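Local coordinates for DNA-binding response regulator, merR family (PDB 3CNB), which probably binds DNA as a two-component response regulator, the part described here being its CheY-like receiver domain, which is predicted to be phosphorylated on an aspartate, at residues V57-L62 / I88-A93; L12-D17 / L62-M67; I72-K77 / V103-E108. One frame throughout, in Å; residues are numbered along the deposited sequence.

Contact 1: V57-L62 / I88-A93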
ATOM      1  N   VAL A  57      -6.055  -4.765  -0.663  1.00 26.19           N
ATOM      2  CA  VAL A  57      -5.413  -3.470  -0.546  1.00 21.93           C
ATOM      3  C   VAL A  57      -3.909  -3.672  -0.364  1.00 18.86           C
ATOM      4  O   VAL A  57      -3.492  -4.517   0.437  1.00 24.72           O
ATOM      5  CB  VAL A  57      -5.970  -2.653   0.680  1.00 22.99           C
ATOM      6  CG1 VAL A  57      -5.270  -1.300   0.795  1.00 21.35           C
ATOM      7  CG2 VAL A  57      -7.487  -2.430   0.558  1.00 16.56           C
ATOM      8  N   VAL A  58      -3.089  -2.932  -1.108  1.00 22.09           N
ATOM      9  CA  VAL A  58      -1.664  -2.826  -0.725  1.00 21.67           C
ATOM     10  C   VAL A  58      -1.213  -1.412  -0.414  1.00 15.30           C
ATOM     11  O   VAL A  58      -1.432  -0.464  -1.192  1.00 19.61           O
ATOM     12  CB  VAL A  58      -0.585  -3.565  -1.657  1.00 21.79           C
ATOM     13  CG1 VAL A  58      -1.153  -4.715  -2.466  1.00 21.78           C
ATOM     14  CG2 VAL A  58       0.277  -2.601  -2.488  1.00 26.19           C
ATOM     15  N   MET A  59      -0.584  -1.297   0.749  1.00 14.60           N
ATOM     16  CA  MET A  59       0.074  -0.087   1.174  1.00 21.89           C
ATOM     17  C   MET A  59       1.523  -0.213   0.726  1.00 19.53           C
ATOM     18  O   MET A  59       2.259  -1.083   1.192  1.00 20.91           O
ATOM     19  CB  MET A  59      -0.036   0.079   2.698  1.00 19.21           C
ATOM     20  CG  MET A  59      -1.470  -0.086   3.248  1.00 26.32           C
ATOM     21  SD  MET A  59      -2.551   1.331   2.965  1.00 17.87           S
ATOM     22  CE  MET A  59      -1.671   2.583   3.849  1.00 24.63           C
ATOM     23  N   LEU A  60       1.920   0.674  -0.169  1.00 20.83           N
ATOM     24  CA  LEU A  60       3.192   0.574  -0.861  1.00 22.34           C
ATOM     25  C   LEU A  60       4.155   1.717  -0.512  1.00 20.46           C
ATOM     26  O   LEU A  60       3.943   2.872  -0.901  1.00 22.00           O
ATOM     27  CB  LEU A  60       2.926   0.542  -2.377  1.00 23.15           C
ATOM     28  CG  LEU A  60       4.118   0.472  -3.345  1.00 30.50           C
ATOM     29  CD1 LEU A  60       4.796  -0.874  -3.252  1.00 20.45           C
ATOM     30  CD2 LEU A  60       3.687   0.743  -4.758  1.00 17.55           C
ATOM     31  N   ASP A  61       5.222   1.400   0.212  1.00 20.04           N
ATOM     32  CA  ASP A  61       6.263   2.385   0.478  1.00 26.66           C
ATOM     33  C   ASP A  61       7.184   2.510  -0.746  1.00 29.35           C
ATOM     34  O   ASP A  61       7.842   1.546  -1.141  1.00 34.83           O
ATOM     35  CB  ASP A  61       7.023   2.004   1.754  1.00 29.62           C
ATOM     36  CG  ASP A  61       8.149   2.972   2.103  1.00 41.65           C
ATOM     37  OD1 ASP A  61       8.023   4.194   1.876  1.00 46.35           O
ATOM     38  OD2 ASP A  61       9.171   2.497   2.643  1.00 62.07           O
ATOM     39  N   LEU A  62       7.224   3.707  -1.331  1.00 25.97           N
ATOM     40  CA  LEU A  62       8.041   4.004  -2.507  1.00 29.92           C
ATOM     41  C   LEU A  62       9.535   4.241  -2.215  1.00 37.00           C
ATOM     42  O   LEU A  62      10.287   4.702  -3.091  1.00 40.70           O
ATOM     43  CB  LEU A  62       7.490   5.234  -3.244  1.00 25.85           C
ATOM     44  CG  LEU A  62       6.047   5.319  -3.707  1.00 26.17           C
ATOM     45  CD1 LEU A  62       5.820   6.577  -4.553  1.00 26.11           C
ATOM     46  CD2 LEU A  62       5.716   4.054  -4.477  1.00 26.79           C
ATOM     47  N   ILE A  88      -2.370   1.987  -2.363  1.00 19.99           N
ATOM     48  CA  ILE A  88      -2.126   3.277  -1.741  1.00 22.50           C
ATOM     49  C   ILE A  88      -0.629   3.457  -1.537  1.00 21.24           C
ATOM     50  O   ILE A  88      -0.022   2.759  -0.729  1.00 21.95           O
ATOM     51  CB  ILE A  88      -2.916   3.401  -0.400  1.00 23.18           C
ATOM     52  CG1 ILE A  88      -4.430   3.328  -0.682  1.00 27.99           C
ATOM     53  CG2 ILE A  88      -2.601   4.713   0.308  1.00 17.10           C
ATOM     54  CD1 ILE A  88      -5.277   3.176   0.536  1.00 24.92           C
ATOM     55  N   ALA A  89      -0.032   4.398  -2.265  1.00 20.88           N
ATOM     56  CA  ALA A  89       1.386   4.695  -2.091  1.00 22.23           C
ATOM     57  C   ALA A  89       1.675   5.525  -0.834  1.00 18.94           C
ATOM     58  O   ALA A  89       0.849   6.314  -0.392  1.00 25.81           O
ATOM     59  CB  ALA A  89       1.948   5.394  -3.326  1.00 19.30           C
ATOM     60  N   MET A  90       2.867   5.328  -0.272  1.00 19.19           N
ATOM     61  CA  MET A  90       3.402   6.142   0.818  1.00 22.86           C
ATOM     62  C   MET A  90       4.845   6.495   0.450  1.00 27.19           C
ATOM     63  O   MET A  90       5.533   5.692  -0.177  1.00 25.76           O
ATOM     64  CB  MET A  90       3.429   5.369   2.149  1.00 22.15           C
ATOM     65  CG  MET A  90       2.281   4.427   2.412  1.00 26.03           C
ATOM     66  SD  MET A  90       2.472   3.611   3.984  1.00 14.06           S
ATOM     67  CE  MET A  90       3.495   2.204   3.543  1.00 19.84           C
ATOM     68  N   THR A  91       5.302   7.680   0.839  1.00 26.88           N
ATOM     69  CA  THR A  91       6.688   8.111   0.587  1.00 30.30           C
ATOM     70  C   THR A  91       7.136   9.193   1.576  1.00 33.98           C
ATOM     71  O   THR A  91       6.307   9.889   2.144  1.00 35.07           O
ATOM     72  CB  THR A  91       6.930   8.551  -0.898  1.00 28.08           C
ATOM     73  OG1 THR A  91       8.337   8.650  -1.142  1.00 27.76           O
ATOM     74  CG2 THR A  91       6.248   9.882  -1.246  1.00 21.85           C
ATOM     75  N   GLY A  92       8.444   9.305   1.800  1.00 42.44           N
ATOM     76  CA  GLY A  92       9.004  10.349   2.662  1.00 42.53           C
ATOM     77  C   GLY A  92       8.843  11.702   2.003  1.00 53.52           C
ATOM     78  O   GLY A  92       7.847  12.399   2.229  1.00 53.71           O
ATOM     79  N   ALA A  93       9.807  12.068   1.166  1.00 55.47           N
ATOM     80  CA  ALA A  93       9.729  13.331   0.441  1.00 61.68           C
ATOM     81  C   ALA A  93       8.712  13.275  -0.717  1.00 62.53           C
ATOM     82  O   ALA A  93       9.033  12.796  -1.812  1.00 65.58           O
ATOM     83  CB  ALA A  93      11.123  13.762  -0.054  1.00 60.91           C
TER
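Strands 57-61 and 86-91 run parallel as neighbours in the central sheet of a CheY-like receiver domain, joined by helix 69-77 in a beta-alpha-beta unit. Their axes come within 4.5 Å and cross at -24°, the usual twist of a parallel sheet. Met59 is paired with Ile88, Leu60 with Ala89 and Asp61 with Met90. Four backbone bonds hold this register: Ile88 N donates to Val58 O, Leu60 N to Ile88 O, Met90 N to Leu60 O and Leu62 N to Met90 O. The last is nearly straight, with 2.9 Å between Leu62 N and Met90 O and an N-H...O angle of 175°, and carries the pairing one residue beyond strand 57-61. The first and last donors lie almost along the C=O axis, whereas the middle two stand above the carbonyl plane.

On one face, Met59 and Ile88 lie side by side and point the same way. The Met59 chain bends at chi2 (-76°), bringing SD to 4.0 Å from Ile88 CB, and a second bend at chi3 turns CE; Leu120 and Leu127 of helix 117-129 cover this pair. Further along, Met90 extends through chi2 and then turns at chi3, so that CE rests 4.0 Å from Asp61 CB. On the opposite face, Leu62 CG sits 4.1 Å from Ala89 CB.

Asp61 is the predicted phosphorylation site, unmodified here. Its CG is anti to the backbone N, and OD1 forms a salt bridge with Lys113, a charge likely to stabilise the ionised carboxylate beside Glu15. The methyl of Met90 packs under the stem of this aspartate, with CE 3.8 Å from Asp61 N.

Contact 2: L12-D17 / L62-M67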
ATOM      1  N   LEU A  12      -2.046  -6.067   2.429  1.00 25.57           N
ATOM      2  CA  LEU A  12      -0.598  -6.281   2.422  1.00 22.12           C
ATOM      3  C   LEU A  12       0.147  -4.950   2.528  1.00 20.24           C
ATOM      4  O   LEU A  12      -0.035  -4.044   1.698  1.00 21.55           O
ATOM      5  CB  LEU A  12      -0.168  -7.015   1.125  1.00 18.50           C
ATOM      6  CG  LEU A  12       1.120  -7.836   0.920  1.00 28.55           C
ATOM      7  CD1 LEU A  12       1.804  -7.411  -0.383  1.00 27.86           C
ATOM      8  CD2 LEU A  12       2.111  -7.817   2.082  1.00 29.10           C
ATOM      9  N   ILE A  13       1.020  -4.857   3.522  1.00 16.21           N
ATOM     10  CA  ILE A  13       1.840  -3.677   3.742  1.00 19.70           C
ATOM     11  C   ILE A  13       3.259  -3.957   3.289  1.00 23.88           C
ATOM     12  O   ILE A  13       3.905  -4.865   3.809  1.00 25.95           O
ATOM     13  CB  ILE A  13       1.848  -3.239   5.250  1.00 16.64           C
ATOM     14  CG1 ILE A  13       0.459  -2.790   5.693  1.00 26.18           C
ATOM     15  CG2 ILE A  13       2.881  -2.118   5.524  1.00 25.86           C
ATOM     16  CD1 ILE A  13       0.268  -2.919   7.187  1.00 16.80           C
ATOM     17  N   ILE A  14       3.733  -3.183   2.341  1.00 24.15           N
ATOM     18  CA  ILE A  14       5.084  -3.238   1.871  1.00 18.70           C
ATOM     19  C   ILE A  14       5.909  -2.099   2.424  1.00 27.45           C
ATOM     20  O   ILE A  14       5.774  -0.994   2.011  1.00 30.54           O
ATOM     21  CB  ILE A  14       5.122  -3.232   0.372  1.00 19.08           C
ATOM     22  CG1 ILE A  14       4.464  -4.478  -0.188  1.00 22.07           C
ATOM     23  CG2 ILE A  14       6.485  -3.111  -0.104  1.00 26.41           C
ATOM     24  CD1 ILE A  14       4.007  -4.394  -1.540  1.00 18.97           C
ATOM     25  N   GLU A  15       6.790  -2.404   3.353  1.00 27.83           N
ATOM     26  CA  GLU A  15       7.464  -1.411   4.166  1.00 27.73           C
ATOM     27  C   GLU A  15       8.685  -1.949   4.934  1.00 27.46           C
ATOM     28  O   GLU A  15       8.543  -2.801   5.739  1.00 32.72           O
ATOM     29  CB  GLU A  15       6.453  -0.844   5.141  1.00 26.35           C
ATOM     30  CG  GLU A  15       6.953   0.126   6.147  1.00 26.27           C
ATOM     31  CD  GLU A  15       7.487   1.362   5.541  1.00 32.29           C
ATOM     32  OE1 GLU A  15       8.669   1.573   5.635  1.00 37.79           O
ATOM     33  OE2 GLU A  15       6.758   2.104   4.949  1.00 30.37           O
ATOM     34  N   ASP A  16       9.872  -1.417   4.710  1.00 33.76           N
ATOM     35  CA  ASP A  16      11.044  -1.904   5.424  1.00 40.10           C
ATOM     36  C   ASP A  16      11.320  -1.330   6.786  1.00 41.82           C
ATOM     37  O   ASP A  16      12.098  -1.872   7.508  1.00 40.73           O
ATOM     38  CB  ASP A  16      12.323  -2.012   4.581  1.00 40.88           C
ATOM     39  CG  ASP A  16      12.673  -0.751   3.886  1.00 41.53           C
ATOM     40  OD1 ASP A  16      11.961   0.210   4.096  1.00 57.73           O
ATOM     41  OD2 ASP A  16      13.629  -0.695   3.141  1.00 33.90           O
ATOM     42  N   ASP A  17      10.655  -0.241   7.131  1.00 41.29           N
ATOM     43  CA  ASP A  17      10.733   0.334   8.474  1.00 36.27           C
ATOM     44  C   ASP A  17       9.838  -0.484   9.399  1.00 37.85           C
ATOM     45  O   ASP A  17       8.616  -0.397   9.323  1.00 38.64           O
ATOM     46  CB  ASP A  17      10.315   1.806   8.435  1.00 41.32           C
ATOM     47  CG  ASP A  17      10.553   2.547   9.750  1.00 44.36           C
ATOM     48  OD1 ASP A  17      10.656   1.930  10.831  1.00 40.09           O
ATOM     49  OD2 ASP A  17      10.612   3.790   9.690  1.00 50.34           O
ATOM     50  N   LEU A  62       7.224   3.707  -1.331  1.00 25.97           N
ATOM     51  CA  LEU A  62       8.041   4.004  -2.507  1.00 29.92           C
ATOM     52  C   LEU A  62       9.535   4.241  -2.215  1.00 37.00           C
ATOM     53  O   LEU A  62      10.287   4.702  -3.091  1.00 40.70           O
ATOM     54  CB  LEU A  62       7.490   5.234  -3.244  1.00 25.85           C
ATOM     55  CG  LEU A  62       6.047   5.319  -3.707  1.00 26.17           C
ATOM     56  CD1 LEU A  62       5.820   6.577  -4.553  1.00 26.11           C
ATOM     57  CD2 LEU A  62       5.716   4.054  -4.477  1.00 26.79           C
ATOM     58  N   MET A  63       9.966   3.969  -0.988  1.00 35.45           N
ATOM     59  CA  MET A  63      11.353   4.207  -0.623  1.00 35.68           C
ATOM     60  C   MET A  63      11.941   2.989   0.053  1.00 37.12           C
ATOM     61  O   MET A  63      12.952   3.093   0.758  1.00 34.90           O
ATOM     62  CB  MET A  63      11.473   5.444   0.267  1.00 42.77           C
ATOM     63  CG  MET A  63      11.125   6.749  -0.446  1.00 37.19           C
ATOM     64  SD  MET A  63      11.871   8.174   0.308  1.00 42.84           S
ATOM     65  CE  MET A  63      11.619   7.810   2.052  1.00 45.19           C
ATOM     66  N   MET A  64      11.300   1.837  -0.172  1.00 30.81           N
ATOM     67  CA  MET A  64      11.845   0.552   0.259  1.00 36.93           C
ATOM     68  C   MET A  64      13.155   0.377  -0.514  1.00 39.00           C
ATOM     69  O   MET A  64      13.211   0.627  -1.726  1.00 38.72           O
ATOM     70  CB  MET A  64      10.859  -0.614   0.033  1.00 35.09           C
ATOM     71  CG  MET A  64      11.485  -1.999   0.217  1.00 25.60           C
ATOM     72  SD  MET A  64      10.420  -3.444   0.171  1.00 24.01           S
ATOM     73  CE  MET A  64       9.818  -3.352   1.836  1.00 26.84           C
ATOM     74  N   VAL A  65      14.209   0.034   0.223  1.00 42.92           N
ATOM     75  CA  VAL A  65      15.558  -0.095  -0.322  1.00 44.42           C
ATOM     76  C   VAL A  65      15.618  -1.353  -1.183  1.00 41.26           C
ATOM     77  O   VAL A  65      15.229  -2.434  -0.736  1.00 37.17           O
ATOM     78  CB  VAL A  65      16.615  -0.146   0.824  1.00 47.23           C
ATOM     79  CG1 VAL A  65      18.030  -0.379   0.288  1.00 49.25           C
ATOM     80  CG2 VAL A  65      16.569   1.138   1.645  1.00 50.89           C
ATOM     81  N   GLY A  66      16.068  -1.202  -2.426  1.00 39.12           N
ATOM     82  CA  GLY A  66      16.237  -2.358  -3.313  1.00 40.72           C
ATOM     83  C   GLY A  66      15.003  -2.781  -4.099  1.00 35.38           C
ATOM     84  O   GLY A  66      14.946  -3.904  -4.612  1.00 36.86           O
ATOM     85  N   MET A  67      14.006  -1.900  -4.177  1.00 37.43           N
ATOM     86  CA  MET A  67      12.885  -2.096  -5.099  1.00 36.34           C
ATOM     87  C   MET A  67      12.373  -0.778  -5.653  1.00 35.88           C
ATOM     88  O   MET A  67      12.404   0.251  -4.985  1.00 38.40           O
ATOM     89  CB  MET A  67      11.751  -2.957  -4.502  1.00 39.37           C
ATOM     90  CG  MET A  67      10.804  -2.291  -3.522  1.00 45.86           C
ATOM     91  SD  MET A  67       9.150  -3.083  -3.474  1.00 50.88           S
ATOM     92  CE  MET A  67       8.312  -1.601  -2.909  1.00 46.73           C
TER
HETATM   93  O   HOH W   1      14.555  -3.295   1.587  1.00 50.12           O
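Met64 lays its terminal methyl over the backbone where strand 10-14 of the receiver fold gives way to the acidic Glu15-Asp17 segment. Its chain runs out anti at chi1 and chi2 and bends at chi3 (-81°), which sets CE 3.5 Å from both Glu15 N and Asp16 N. Asp16 N is buried by this contact and has no partner in the model. Beneath, Ile14 CG2 receives two methionine methyls: Met64, crossing it at about a right angle, brings CE to 3.9 Å, and Met67, crossing obliquely with an extended chain, brings CE to 3.7 Å from the same Ile14 CG2. Pro43 of helix 43-52 touches both methionines.

The polar link lies at the type II turn from Met64 to Met67, in a loop that follows Asp61 and, with Glu15 and Asp16, probably lines the phosphorylation site, as in CheY. Asp16 holds CG in the crowded position between its backbone N and carbonyl carbon (chi1 54°), which brings OD2 to the turn. Val65 N donates to Asp16 OD2 over 3.1 Å in a nearly straight bond (173°), approaching from above the carboxylate plane. Glu15, by contrast, points away from the loop; its OE2 makes a salt bridge with Lys113, while OE1 accepts from Asp17 N through its anti lone pair. A water braces the Asp16 link, donating to Asp16 OD2 and, at 2.6 Å, to Val65 O.

Contact 3: I72-K77 / V103-E108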
ATOM      1  N   ILE A  72       6.710  -1.629  -9.438  1.00 18.20           N
ATOM      2  CA  ILE A  72       5.891  -2.572  -8.679  1.00 17.46           C
ATOM      3  C   ILE A  72       4.402  -2.193  -8.779  1.00 24.76           C
ATOM      4  O   ILE A  72       3.546  -3.047  -9.053  1.00 25.78           O
ATOM      5  CB  ILE A  72       6.350  -2.637  -7.205  1.00 20.34           C
ATOM      6  CG1 ILE A  72       7.481  -3.660  -7.045  1.00 28.37           C
ATOM      7  CG2 ILE A  72       5.247  -3.215  -6.305  1.00 19.80           C
ATOM      8  CD1 ILE A  72       8.845  -3.255  -7.464  1.00 37.00           C
ATOM      9  N   CYS A  73       4.108  -0.911  -8.592  1.00 24.09           N
ATOM     10  CA  CYS A  73       2.730  -0.403  -8.738  1.00 21.68           C
ATOM     11  C   CYS A  73       2.181  -0.637 -10.142  1.00 21.81           C
ATOM     12  O   CYS A  73       1.058  -1.110 -10.313  1.00 25.50           O
ATOM     13  CB  CYS A  73       2.670   1.090  -8.425  1.00 24.03           C
ATOM     14  SG  CYS A  73       0.988   1.786  -8.495  1.00 21.96           S
ATOM     15  N   HIS A  74       2.984  -0.308 -11.146  1.00 20.96           N
ATOM     16  CA  HIS A  74       2.625  -0.567 -12.529  1.00 24.62           C
ATOM     17  C   HIS A  74       2.352  -2.048 -12.775  1.00 20.91           C
ATOM     18  O   HIS A  74       1.316  -2.394 -13.357  1.00 22.58           O
ATOM     19  CB  HIS A  74       3.738  -0.068 -13.448  1.00 33.77           C
ATOM     20  CG  HIS A  74       3.440  -0.237 -14.902  1.00 35.61           C
ATOM     21  ND1 HIS A  74       2.229   0.113 -15.459  1.00 41.12           N
ATOM     22  CD2 HIS A  74       4.206  -0.695 -15.917  1.00 42.43           C
ATOM     23  CE1 HIS A  74       2.259  -0.133 -16.755  1.00 40.18           C
ATOM     24  NE2 HIS A  74       3.450  -0.616 -17.060  1.00 46.45           N
ATOM     25  N   ARG A  75       3.248  -2.923 -12.308  1.00 22.94           N
ATOM     26  CA  ARG A  75       3.032  -4.392 -12.413  1.00 21.58           C
ATOM     27  C   ARG A  75       1.756  -4.869 -11.730  1.00 22.13           C
ATOM     28  O   ARG A  75       1.084  -5.743 -12.260  1.00 23.31           O
ATOM     29  CB  ARG A  75       4.239  -5.200 -11.876  1.00 25.74           C
ATOM     30  CG  ARG A  75       4.076  -6.744 -11.895  1.00 26.53           C
ATOM     31  CD  ARG A  75       3.657  -7.302 -10.514  1.00 31.21           C
ATOM     32  NE  ARG A  75       3.393  -8.746 -10.543  1.00 37.42           N
ATOM     33  CZ  ARG A  75       2.197  -9.308 -10.700  1.00 39.24           C
ATOM     34  NH1 ARG A  75       1.111  -8.560 -10.828  1.00 38.51           N
ATOM     35  NH2 ARG A  75       2.082 -10.628 -10.718  1.00 33.87           N
ATOM     36  N   ILE A  76       1.443  -4.336 -10.545  1.00 21.50           N
ATOM     37  CA  ILE A  76       0.205  -4.724  -9.841  1.00 21.21           C
ATOM     38  C   ILE A  76      -1.031  -4.325 -10.654  1.00 22.65           C
ATOM     39  O   ILE A  76      -1.914  -5.145 -10.903  1.00 21.11           O
ATOM     40  CB  ILE A  76       0.095  -4.131  -8.401  1.00 20.69           C
ATOM     41  CG1 ILE A  76       1.115  -4.796  -7.470  1.00 23.70           C
ATOM     42  CG2 ILE A  76      -1.368  -4.318  -7.831  1.00 20.47           C
ATOM     43  CD1 ILE A  76       1.496  -3.987  -6.234  1.00 18.70           C
ATOM     44  N   LYS A  77      -1.068  -3.068 -11.081  1.00 19.73           N
ATOM     45  CA  LYS A  77      -2.282  -2.508 -11.690  1.00 21.63           C
ATOM     46  C   LYS A  77      -2.483  -2.857 -13.170  1.00 23.12           C
ATOM     47  O   LYS A  77      -3.565  -2.631 -13.712  1.00 26.67           O
ATOM     48  CB  LYS A  77      -2.334  -0.978 -11.463  1.00 17.93           C
ATOM     49  CG  LYS A  77      -2.444  -0.582  -9.978  1.00 14.32           C
ATOM     50  CD  LYS A  77      -3.751  -1.078  -9.358  1.00 20.70           C
ATOM     51  CE  LYS A  77      -5.000  -0.377  -9.928  1.00 20.86           C
ATOM     52  NZ  LYS A  77      -6.193  -0.800  -9.135  1.00 19.22           N
ATOM     53  N   VAL A 103       0.382   7.945  -9.195  1.00 17.55           N
ATOM     54  CA  VAL A 103      -1.028   7.937  -9.492  1.00 17.61           C
ATOM     55  C   VAL A 103      -1.278   7.493 -10.943  1.00 16.67           C
ATOM     56  O   VAL A 103      -2.154   6.646 -11.199  1.00 23.25           O
ATOM     57  CB  VAL A 103      -1.703   9.306  -9.118  1.00 19.23           C
ATOM     58  CG1 VAL A 103      -3.105   9.387  -9.657  1.00 27.12           C
ATOM     59  CG2 VAL A 103      -1.708   9.468  -7.585  1.00 16.30           C
ATOM     60  N   ALA A 104      -0.481   8.009 -11.877  1.00 18.78           N
ATOM     61  CA  ALA A 104      -0.661   7.652 -13.300  1.00 20.72           C
ATOM     62  C   ALA A 104      -0.366   6.168 -13.548  1.00 26.56           C
ATOM     63  O   ALA A 104      -0.912   5.576 -14.474  1.00 23.22           O
ATOM     64  CB  ALA A 104       0.223   8.496 -14.164  1.00 17.74           C
ATOM     65  N   LEU A 105       0.461   5.580 -12.684  1.00 22.72           N
ATOM     66  CA  LEU A 105       0.787   4.145 -12.716  1.00 20.10           C
ATOM     67  C   LEU A 105      -0.257   3.240 -12.058  1.00 28.77           C
ATOM     68  O   LEU A 105      -0.111   2.015 -12.089  1.00 24.26           O
ATOM     69  CB  LEU A 105       2.185   3.906 -12.145  1.00 18.55           C
ATOM     70  CG  LEU A 105       3.277   4.389 -13.114  1.00 29.78           C
ATOM     71  CD1 LEU A 105       4.641   4.406 -12.465  1.00 29.59           C
ATOM     72  CD2 LEU A 105       3.319   3.556 -14.423  1.00 21.51           C
ATOM     73  N   GLY A 106      -1.315   3.836 -11.489  1.00 19.96           N
ATOM     74  CA  GLY A 106      -2.421   3.071 -10.936  1.00 22.77           C
ATOM     75  C   GLY A 106      -2.726   3.169  -9.439  1.00 18.17           C
ATOM     76  O   GLY A 106      -3.762   2.680  -9.002  1.00 25.15           O
ATOM     77  N   ALA A 107      -1.847   3.782  -8.653  1.00 16.25           N
ATOM     78  CA  ALA A 107      -2.122   4.059  -7.230  1.00 20.82           C
ATOM     79  C   ALA A 107      -3.316   5.026  -7.079  1.00 20.30           C
ATOM     80  O   ALA A 107      -3.479   5.917  -7.905  1.00 21.41           O
ATOM     81  CB  ALA A 107      -0.893   4.639  -6.556  1.00 18.03           C
ATOM     82  N   GLU A 108      -4.135   4.856  -6.037  1.00 21.79           N
ATOM     83  CA  GLU A 108      -5.303   5.751  -5.824  1.00 22.05           C
ATOM     84  C   GLU A 108      -4.843   7.134  -5.422  1.00 23.67           C
ATOM     85  O   GLU A 108      -5.465   8.154  -5.754  1.00 26.69           O
ATOM     86  CB  GLU A 108      -6.241   5.217  -4.726  1.00 20.66           C
ATOM     87  CG  GLU A 108      -6.851   3.880  -5.013  1.00 23.70           C
ATOM     88  CD  GLU A 108      -7.613   3.848  -6.302  1.00 36.09           C
ATOM     89  OE1 GLU A 108      -8.296   4.851  -6.631  1.00 42.28           O
ATOM     90  OE2 GLU A 108      -7.533   2.808  -6.984  1.00 33.70           O
TER
HETATM   91  O   HOH W   2      -0.702   0.989 -14.645  1.00 44.30           O
HETATM   92  O   HOH W   3      -5.311   1.371  -7.079  1.00 22.27           O
HETATM   93  O   HOH W   4      -7.932   1.447  -9.666  1.00 40.88           O
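This is a partly buried helix-to-turn contact on the outside of the receiver domain's alpha/beta fold, where the C-terminal half of helix 69-77 meets the Schellman motif that ends helix 96-104. Gly106 has positive phi (117°); a CB there would clash with Lys77 CG and, at these backbone angles, with Leu105 O. Leu105 reaches across, crossing His74 at about a right angle with CD2 3.8 Å from His74 ND1. A water lying in the plane of the imidazole, at its edge, joins ND1 to Leu105 O. Deeper in, Cys73 turns SG anti to its backbone N (chi1 -177°), placing it 3.9 Å from Ala107 CB.

Lys77 curls round Gly106 through bends at chi2 and chi3. Its NZ binds the carbonyls of Ala83 and Ile85 and stands 4.4 Å from Glu108 OE2, beyond a salt bridge. Two waters accept from Lys77 NZ and donate to Glu108 OE2; one also donates to Gly106 O. An alanine here would remove the chain beyond CB and would probably cost the bonds to Ala83 O and Ile85 O, the water bridges to Glu108 and the cover over Gly106. In that cover, Lys77 CE lies 3.4 Å from Gly106 O.

All three contacts belong to one receiver domain. Contact 1 lies in its parallel sheet, its centre about 5 Å from that of the chain; centre to centre, contact 2 is about 8 Å and contact 3 about 11 Å away, with contacts 2 and 3 about 15 Å apart. Contacts 1 and 2 share Leu62 and use neighbouring strands, joined by a backbone hydrogen bond, Ile14 N to Met59 O, 2.8 Å, together framing the acidic site around Asp61. Contact 3 joins the helix of the beta-alpha-beta unit to the turn before strand 109-112, and Leu60 on Cys73 links it to contact 1. Along the chain contact 1 interleaves with both others, and contact 2 precedes contact 3.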